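Local coordinates for transthyretin-like protein (Klebsiella pneumoniae subsp. pneumoniae, PDB 3QVA) that probably catalyses the hydrolysis of 5-hydroxyisourate to 2-oxo-4-hydroxy-4-carboxy-5-ureidoimidazoline, a step of purine metabolism, and assembles as a homotetramer, at residues L58-Y63 and I87-I91; V81-I87 and P107-T112. All coordinates share one frame. Residue numbers count along the deposited sequence, not the author numbering.

Interaction 1 of 2, residues L58-Y63 and I87-I91; sequences LPAGRY and IDFVI
Two neighbouring antiparallel strands of the transthyretin-type β-sandwich meet here, with the turn leading into 62-63 folded against the end of 87-90. Ile87 enters with its CB sideways, the end of its side chain leading off from the partner. At Asp88, CA makes a CA-H...O contact to Tyr63 O (3.5 Å), and one water lies 2.7 Å from Asp88 OD2 and 3.3 Å from Tyr63 O. Phe89 forms the hydrogen-bonded pair with Tyr63: Phe89 N to Tyr63 O is 3.0 Å and Tyr63 N to Phe89 O 2.9 Å, both nearly linear. Chi1 p brings the Phe89 ring against Tyr63 (chi1 m), whose CB lies 4.0 Å from the ring centroid in a CH-pi contact over the face. Val90 is the non-hydrogen-bonded partner of Arg62, their side chains together on the opposite face from Tyr63 and Phe89. Ile91 N bonds to Gly61 O (2.9 Å), continuing the pairing; Gly61 has phi/psi of 154/-173°, where a CB would collide with Ala60 O, calling for glycine. The Ile91 side chain (m, t) fills the turn, its CD1 3.6 Å from Tyr63 CE1 and 4.0 Å from Leu58 CB; Tyr63 OH closes it by donating to Pro59 O (2.7 Å). Tyr63 packs on Leu32 of strand 29-34, while Phe89 and Ile91 rest on Leu101 and Phe99 of strand 99-106 in the facing sheet.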
ATOM      1  N   LEU A  58       9.571 -22.888  11.657  1.00 34.38           N
ATOM      2  CA  LEU A  58      10.747 -22.081  11.977  1.00 34.39           C
ATOM      3  C   LEU A  58      10.805 -21.733  13.461  1.00 34.46           C
ATOM      4  O   LEU A  58       9.769 -21.456  14.076  1.00 34.79           O
ATOM      5  CB  LEU A  58      10.766 -20.794  11.142  1.00 34.11           C
ATOM      6  CG  LEU A  58      10.860 -20.902   9.618  1.00 33.77           C
ATOM      7  CD1 LEU A  58      10.502 -19.566   8.995  1.00 32.40           C
ATOM      8  CD2 LEU A  58      12.248 -21.348   9.172  1.00 33.58           C
ATOM      9  N   PRO A  59      12.018 -21.753  14.044  1.00 34.58           N
ATOM     10  CA  PRO A  59      12.207 -21.333  15.433  1.00 34.52           C
ATOM     11  C   PRO A  59      12.088 -19.817  15.605  1.00 34.41           C
ATOM     12  O   PRO A  59      11.984 -19.087  14.615  1.00 34.53           O
ATOM     13  CB  PRO A  59      13.637 -21.797  15.747  1.00 34.56           C
ATOM     14  CG  PRO A  59      14.310 -21.893  14.431  1.00 34.62           C
ATOM     15  CD  PRO A  59      13.250 -22.326  13.469  1.00 34.49           C
ATOM     16  N   ALA A  60      12.101 -19.359  16.857  1.00 34.00           N
ATOM     17  CA  ALA A  60      12.075 -17.932  17.174  1.00 33.39           C
ATOM     18  C   ALA A  60      13.384 -17.254  16.783  1.00 32.87           C
ATOM     19  O   ALA A  60      14.458 -17.854  16.880  1.00 33.02           O
ATOM     20  CB  ALA A  60      11.789 -17.721  18.655  1.00 33.59           C
ATOM     21  N   GLY A  61      13.284 -16.007  16.326  1.00 31.99           N
ATOM     22  CA  GLY A  61      14.459 -15.239  15.922  1.00 30.89           C
ATOM     23  C   GLY A  61      14.140 -14.170  14.891  1.00 30.09           C
ATOM     24  O   GLY A  61      12.979 -13.932  14.566  1.00 29.83           O
ATOM     25  N   ARG A  62      15.185 -13.532  14.377  1.00 29.57           N
ATOM     26  CA  ARG A  62      15.025 -12.463  13.395  1.00 28.74           C
ATOM     27  C   ARG A  62      15.331 -12.952  11.984  1.00 27.57           C
ATOM     28  O   ARG A  62      16.390 -13.536  11.729  1.00 27.76           O
ATOM     29  CB  ARG A  62      15.897 -11.271  13.770  1.00 29.04           C
ATOM     30  CG  ARG A  62      15.409 -10.543  15.016  1.00 30.88           C
ATOM     31  CD  ARG A  62      16.529  -9.760  15.680  1.00 34.15           C
ATOM     32  NE  ARG A  62      16.917  -8.582  14.907  1.00 36.40           N
ATOM     33  CZ  ARG A  62      18.068  -8.441  14.251  1.00 37.54           C
ATOM     34  NH1 ARG A  62      18.983  -9.405  14.263  1.00 38.29           N
ATOM     35  NH2 ARG A  62      18.305  -7.319  13.584  1.00 38.20           N
ATOM     36  N   TYR A  63      14.391 -12.707  11.076  1.00 25.82           N
ATOM     37  CA  TYR A  63      14.472 -13.229   9.718  1.00 24.16           C
ATOM     38  C   TYR A  63      14.388 -12.134   8.669  1.00 23.22           C
ATOM     39  O   TYR A  63      13.945 -11.019   8.936  1.00 22.56           O
ATOM     40  CB  TYR A  63      13.353 -14.237   9.462  1.00 24.26           C
ATOM     41  CG  TYR A  63      13.454 -15.505  10.271  1.00 24.86           C
ATOM     42  CD1 TYR A  63      12.841 -15.607  11.517  1.00 25.53           C
ATOM     43  CD2 TYR A  63      14.141 -16.613   9.779  1.00 25.56           C
ATOM     44  CE1 TYR A  63      12.922 -16.773  12.266  1.00 26.91           C
ATOM     45  CE2 TYR A  63      14.225 -17.789  10.521  1.00 26.88           C
ATOM     46  CZ  TYR A  63      13.612 -17.860  11.762  1.00 27.28           C
ATOM     47  OH  TYR A  63      13.690 -19.018  12.500  1.00 28.63           O
ATOM     48  N   ILE A  87      12.016  -7.804   3.332  1.00 13.08           N
ATOM     49  CA  ILE A  87      11.223  -7.683   4.552  1.00 13.79           C
ATOM     50  C   ILE A  87      12.040  -8.195   5.737  1.00 13.96           C
ATOM     51  O   ILE A  87      12.620  -9.291   5.685  1.00 13.43           O
ATOM     52  CB  ILE A  87       9.921  -8.502   4.477  1.00 13.94           C
ATOM     53  CG1 ILE A  87       9.045  -8.045   3.310  1.00 15.55           C
ATOM     54  CG2 ILE A  87       9.144  -8.387   5.798  1.00 15.56           C
ATOM     55  CD1 ILE A  87       7.877  -9.005   3.069  1.00 15.61           C
ATOM     56  N   ASP A  88      12.085  -7.401   6.799  1.00 14.03           N
ATOM     57  CA  ASP A  88      12.795  -7.795   8.011  1.00 15.12           C
ATOM     58  C   ASP A  88      11.779  -7.946   9.127  1.00 15.61           C
ATOM     59  O   ASP A  88      11.072  -6.996   9.459  1.00 15.14           O
ATOM     60  CB  ASP A  88      13.836  -6.737   8.363  1.00 15.34           C
ATOM     61  CG  ASP A  88      14.951  -6.672   7.350  1.00 16.83           C
ATOM     62  OD1 ASP A  88      14.967  -5.716   6.538  1.00 17.54           O
ATOM     63  OD2 ASP A  88      15.797  -7.597   7.357  1.00 19.21           O
ATOM     64  N   PHE A  89      11.683  -9.151   9.681  1.00 16.94           N
ATOM     65  CA  PHE A  89      10.644  -9.437  10.659  1.00 18.41           C
ATOM     66  C   PHE A  89      11.144 -10.332  11.788  1.00 19.77           C
ATOM     67  O   PHE A  89      12.264 -10.848  11.742  1.00 19.97           O
ATOM     68  CB  PHE A  89       9.391 -10.026   9.983  1.00 18.11           C
ATOM     69  CG  PHE A  89       9.606 -11.377   9.349  1.00 18.54           C
ATOM     70  CD1 PHE A  89       9.174 -12.536   9.991  1.00 19.31           C
ATOM     71  CD2 PHE A  89      10.230 -11.491   8.108  1.00 18.18           C
ATOM     72  CE1 PHE A  89       9.362 -13.788   9.411  1.00 19.02           C
ATOM     73  CE2 PHE A  89      10.424 -12.745   7.517  1.00 18.44           C
ATOM     74  CZ  PHE A  89       9.986 -13.889   8.171  1.00 18.24           C
ATOM     75  N   VAL A  90      10.310 -10.485  12.807  1.00 21.66           N
ATOM     76  CA  VAL A  90      10.669 -11.281  13.975  1.00 23.70           C
ATOM     77  C   VAL A  90       9.629 -12.363  14.266  1.00 24.95           C
ATOM     78  O   VAL A  90       8.417 -12.147  14.118  1.00 25.20           O
ATOM     79  CB  VAL A  90      10.942 -10.377  15.225  1.00 23.73           C
ATOM     80  CG1 VAL A  90       9.723  -9.518  15.567  1.00 23.68           C
ATOM     81  CG2 VAL A  90      11.397 -11.216  16.434  1.00 24.53           C
ATOM     82  N   ILE A  91      10.130 -13.542  14.635  1.00 26.64           N
ATOM     83  CA  ILE A  91       9.315 -14.599  15.224  1.00 28.05           C
ATOM     84  C   ILE A  91       9.652 -14.698  16.712  1.00 28.42           C
ATOM     85  O   ILE A  91       9.032 -14.029  17.547  1.00 29.49           O
ATOM     86  CB  ILE A  91       9.558 -15.965  14.540  1.00 28.26           C
ATOM     87  CG1 ILE A  91       9.051 -15.938  13.092  1.00 28.48           C
ATOM     88  CG2 ILE A  91       8.877 -17.086  15.328  1.00 29.00           C
ATOM     89  CD1 ILE A  91       9.347 -17.201  12.290  1.00 29.28           C
TER
HETATM   90  O   HOH W   1      16.367  -8.918   9.688  1.00 23.52           O

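Interaction 2 of 2, residues V81-I87 and P107-T112; sequences VFTRAQI and PGGWST
Strands 82-87 and 109-112 belong to the two different sheets and run nearly alongside each other, N-to-C directions 18° apart and axes of these segments 8.8 Å apart at closest approach, so side chains rather than backbone bonds join them. At the start of the first segment a water bridges Val81 N (2.9 Å) and Pro107 O (2.8 Å). Phe82 (chi1 m) points across, its CE1 3.5 Å from Gly109 N and 3.6 Å from Gly108 C. Its ring face receives the edge of the Trp110 indole in a T-shaped stack, the Phe82 and five-membered ring centroids 5.5 Å apart and the planes at 83°. This is the sandwich core of the transthyretin fold, and both strands continue their sheets into a second subunit, where Trp110 also meets Trp110 of that subunit edge-to-face. A second water links Arg84 O (2.7 Å) to Trp110 NE1 (2.9 Å). With Trp110 at chi1 p, the Ala85 methyl stands over the indole face in a CH-pi contact, CB 3.5 Å from the six-membered ring centroid and 6° off its normal. Ile87 CG1 lies 4.2 Å from Trp110 CZ3, and Ile87 CD1 comes within 3.1 Å of Thr112 OG1, a hydroxyl hydrogen-bonded to Pro102 O.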
ATOM      1  N   VAL A  81      13.113   1.498 -10.250  1.00 16.29           N
ATOM      2  CA  VAL A  81      14.193   2.006  -9.403  1.00 15.83           C
ATOM      3  C   VAL A  81      14.408   1.099  -8.194  1.00 14.81           C
ATOM      4  O   VAL A  81      15.433   1.183  -7.537  1.00 14.33           O
ATOM      5  CB  VAL A  81      13.985   3.476  -8.949  1.00 15.82           C
ATOM      6  CG1 VAL A  81      13.840   4.404 -10.162  1.00 17.21           C
ATOM      7  CG2 VAL A  81      12.794   3.607  -7.984  1.00 16.33           C
ATOM      8  N   PHE A  82      13.445   0.234  -7.900  1.00 14.09           N
ATOM      9  CA  PHE A  82      13.596  -0.700  -6.783  1.00 13.60           C
ATOM     10  C   PHE A  82      14.285  -1.967  -7.249  1.00 13.48           C
ATOM     11  O   PHE A  82      13.811  -2.640  -8.168  1.00 13.71           O
ATOM     12  CB  PHE A  82      12.244  -1.004  -6.132  1.00 13.36           C
ATOM     13  CG  PHE A  82      11.545   0.221  -5.630  1.00 13.06           C
ATOM     14  CD1 PHE A  82      10.495   0.777  -6.347  1.00 12.02           C
ATOM     15  CD2 PHE A  82      11.964   0.846  -4.457  1.00 13.32           C
ATOM     16  CE1 PHE A  82       9.862   1.922  -5.905  1.00 12.20           C
ATOM     17  CE2 PHE A  82      11.325   2.007  -4.001  1.00 12.64           C
ATOM     18  CZ  PHE A  82      10.270   2.538  -4.722  1.00 12.24           C
ATOM     19  N   THR A  83      15.419  -2.278  -6.629  1.00 13.04           N
ATOM     20  CA  THR A  83      16.245  -3.406  -7.079  1.00 13.58           C
ATOM     21  C   THR A  83      15.783  -4.763  -6.536  1.00 13.32           C
ATOM     22  O   THR A  83      15.972  -5.791  -7.184  1.00 13.43           O
ATOM     23  CB  THR A  83      17.726  -3.198  -6.728  1.00 13.51           C
ATOM     24  OG1 THR A  83      17.859  -3.025  -5.315  1.00 14.95           O
ATOM     25  CG2 THR A  83      18.270  -1.969  -7.435  1.00 14.20           C
ATOM     26  N   ARG A  84      15.207  -4.748  -5.334  1.00 13.10           N
ATOM     27  CA  ARG A  84      14.652  -5.941  -4.700  0.50 12.95           C
ATOM     28  C   ARG A  84      13.745  -5.475  -3.574  1.00 12.84           C
ATOM     29  O   ARG A  84      13.680  -4.275  -3.288  1.00 12.68           O
ATOM     30  CB  ARG A  84      15.754  -6.879  -4.174  0.50 13.09           C
ATOM     31  CG  ARG A  84      16.867  -6.209  -3.379  0.50 13.85           C
ATOM     32  CD  ARG A  84      18.005  -7.186  -3.097  0.50 15.02           C
ATOM     33  NE  ARG A  84      18.409  -7.895  -4.309  0.50 16.00           N
ATOM     34  CZ  ARG A  84      19.143  -7.360  -5.280  0.50 16.92           C
ATOM     35  NH1 ARG A  84      19.455  -8.081  -6.351  0.50 16.86           N
ATOM     36  NH2 ARG A  84      19.561  -6.103  -5.187  0.50 18.32           N
ATOM     37  N   ALA A  85      13.039  -6.415  -2.958  1.00 12.80           N
ATOM     38  CA  ALA A  85      12.131  -6.111  -1.873  1.00 12.40           C
ATOM     39  C   ALA A  85      12.497  -6.984  -0.684  1.00 12.44           C
ATOM     40  O   ALA A  85      12.302  -8.197  -0.711  1.00 12.31           O
ATOM     41  CB  ALA A  85      10.682  -6.352  -2.313  1.00 12.55           C
ATOM     42  N   GLN A  86      13.055  -6.353   0.344  1.00 12.55           N
ATOM     43  CA  GLN A  86      13.477  -7.053   1.545  1.00 13.42           C
ATOM     44  C   GLN A  86      12.528  -6.746   2.699  1.00 13.44           C
ATOM     45  O   GLN A  86      12.267  -5.573   3.000  1.00 13.81           O
ATOM     46  CB  GLN A  86      14.914  -6.660   1.909  1.00 13.71           C
ATOM     47  CG  GLN A  86      15.421  -7.328   3.172  1.00 15.59           C
ATOM     48  CD  GLN A  86      16.835  -6.906   3.548  1.00 18.07           C
ATOM     49  OE1 GLN A  86      17.053  -6.315   4.609  1.00 20.72           O
ATOM     50  NE2 GLN A  86      17.800  -7.205   2.683  1.00 16.66           N
ATOM     51  N   ILE A  87      12.016  -7.804   3.332  1.00 13.08           N
ATOM     52  CA  ILE A  87      11.223  -7.683   4.552  1.00 13.79           C
ATOM     53  C   ILE A  87      12.040  -8.195   5.737  1.00 13.96           C
ATOM     54  O   ILE A  87      12.620  -9.291   5.685  1.00 13.43           O
ATOM     55  CB  ILE A  87       9.921  -8.502   4.477  1.00 13.94           C
ATOM     56  CG1 ILE A  87       9.045  -8.045   3.310  1.00 15.55           C
ATOM     57  CG2 ILE A  87       9.144  -8.387   5.798  1.00 15.56           C
ATOM     58  CD1 ILE A  87       7.877  -9.005   3.069  1.00 15.61           C
ATOM     59  N   PRO A 107       6.358  -1.602 -10.629  1.00 11.09           N
ATOM     60  CA  PRO A 107       7.633  -0.946 -10.908  1.00 11.37           C
ATOM     61  C   PRO A 107       7.874   0.311 -10.066  1.00 11.39           C
ATOM     62  O   PRO A 107       9.022   0.620  -9.742  1.00 11.89           O
ATOM     63  CB  PRO A 107       7.534  -0.622 -12.403  1.00 11.02           C
ATOM     64  CG  PRO A 107       6.713  -1.757 -12.935  1.00 11.59           C
ATOM     65  CD  PRO A 107       5.652  -1.967 -11.873  1.00 10.81           C
ATOM     66  N   GLY A 108       6.807   1.012  -9.687  1.00 11.41           N
ATOM     67  CA  GLY A 108       6.957   2.270  -8.965  1.00 11.56           C
ATOM     68  C   GLY A 108       6.687   2.230  -7.473  1.00 11.70           C
ATOM     69  O   GLY A 108       6.571   3.274  -6.843  1.00 11.91           O
ATOM     70  N   GLY A 109       6.607   1.038  -6.899  1.00 11.58           N
ATOM     71  CA  GLY A 109       6.380   0.934  -5.451  1.00 12.06           C
ATOM     72  C   GLY A 109       6.029  -0.463  -5.019  1.00 11.97           C
ATOM     73  O   GLY A 109       5.669  -1.313  -5.840  1.00 12.64           O
ATOM     74  N   TRP A 110       6.162  -0.723  -3.724  1.00 11.48           N
ATOM     75  CA  TRP A 110       5.780  -2.024  -3.208  1.00 11.21           C
ATOM     76  C   TRP A 110       5.389  -1.942  -1.750  1.00 11.52           C
ATOM     77  O   TRP A 110       5.717  -0.967  -1.055  1.00 11.36           O
ATOM     78  CB  TRP A 110       6.882  -3.072  -3.445  1.00 10.84           C
ATOM     79  CG  TRP A 110       8.144  -2.882  -2.638  1.00 10.98           C
ATOM     80  CD1 TRP A 110       9.202  -2.080  -2.944  1.00 11.77           C
ATOM     81  CD2 TRP A 110       8.475  -3.538  -1.411  1.00 11.52           C
ATOM     82  NE1 TRP A 110      10.174  -2.187  -1.972  1.00 11.99           N
ATOM     83  CE2 TRP A 110       9.751  -3.076  -1.022  1.00 12.66           C
ATOM     84  CE3 TRP A 110       7.814  -4.473  -0.602  1.00 12.80           C
ATOM     85  CZ2 TRP A 110      10.384  -3.517   0.147  1.00 13.43           C
ATOM     86  CZ3 TRP A 110       8.443  -4.917   0.558  1.00 14.17           C
ATOM     87  CH2 TRP A 110       9.717  -4.432   0.922  1.00 13.16           C
ATOM     88  N   SER A 111       4.673  -2.965  -1.301  1.00 12.16           N
ATOM     89  CA  SER A 111       4.224  -3.032   0.079  1.00 13.06           C
ATOM     90  C   SER A 111       4.202  -4.452   0.628  1.00 13.22           C
ATOM     91  O   SER A 111       4.202  -5.446  -0.111  1.00 12.54           O
ATOM     92  CB  SER A 111       2.845  -2.386   0.225  1.00 13.99           C
ATOM     93  OG  SER A 111       1.835  -3.195  -0.332  1.00 17.18           O
ATOM     94  N   THR A 112       4.191  -4.530   1.948  1.00 12.93           N
ATOM     95  CA  THR A 112       3.996  -5.792   2.628  1.00 13.51           C
ATOM     96  C   THR A 112       3.090  -5.582   3.834  1.00 14.04           C
ATOM     97  O   THR A 112       2.852  -4.450   4.260  1.00 13.59           O
ATOM     98  CB  THR A 112       5.343  -6.422   3.048  1.00 13.57           C
ATOM     99  OG1 THR A 112       5.117  -7.756   3.514  1.00 13.53           O
ATOM    100  CG2 THR A 112       6.027  -5.596   4.143  1.00 14.68           C
TER
HETATM  101  O   HOH W   2      10.583   2.860 -10.432  1.00 17.55           O
HETATM  102  O   HOH W   3      13.034  -1.919  -2.058  1.00 13.68           O

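Strand 82-90 serves both contacts, and Ile87 belongs to each: interaction 1 bonds the strand's later part sideways to 62-67 within one sheet, whereas interaction 2 packs its earlier part across the sandwich onto 109-112. The two contacts lie about 20 Å apart, centre to centre, and along the chain their segments alternate. Both also reach the second subunit. There Asp88 of interaction 1 forms an intersubunit salt bridge with Arg84 of the neighbouring subunit, the residue whose counterpart here lies in interaction 2. Just beyond 107-112 the chain ends in Tyr-Arg-Gly-Ser, the C-terminal signature of 5-hydroxyisourate hydrolases, whose active sites lie at subunit interfaces of the tetramer in relatives.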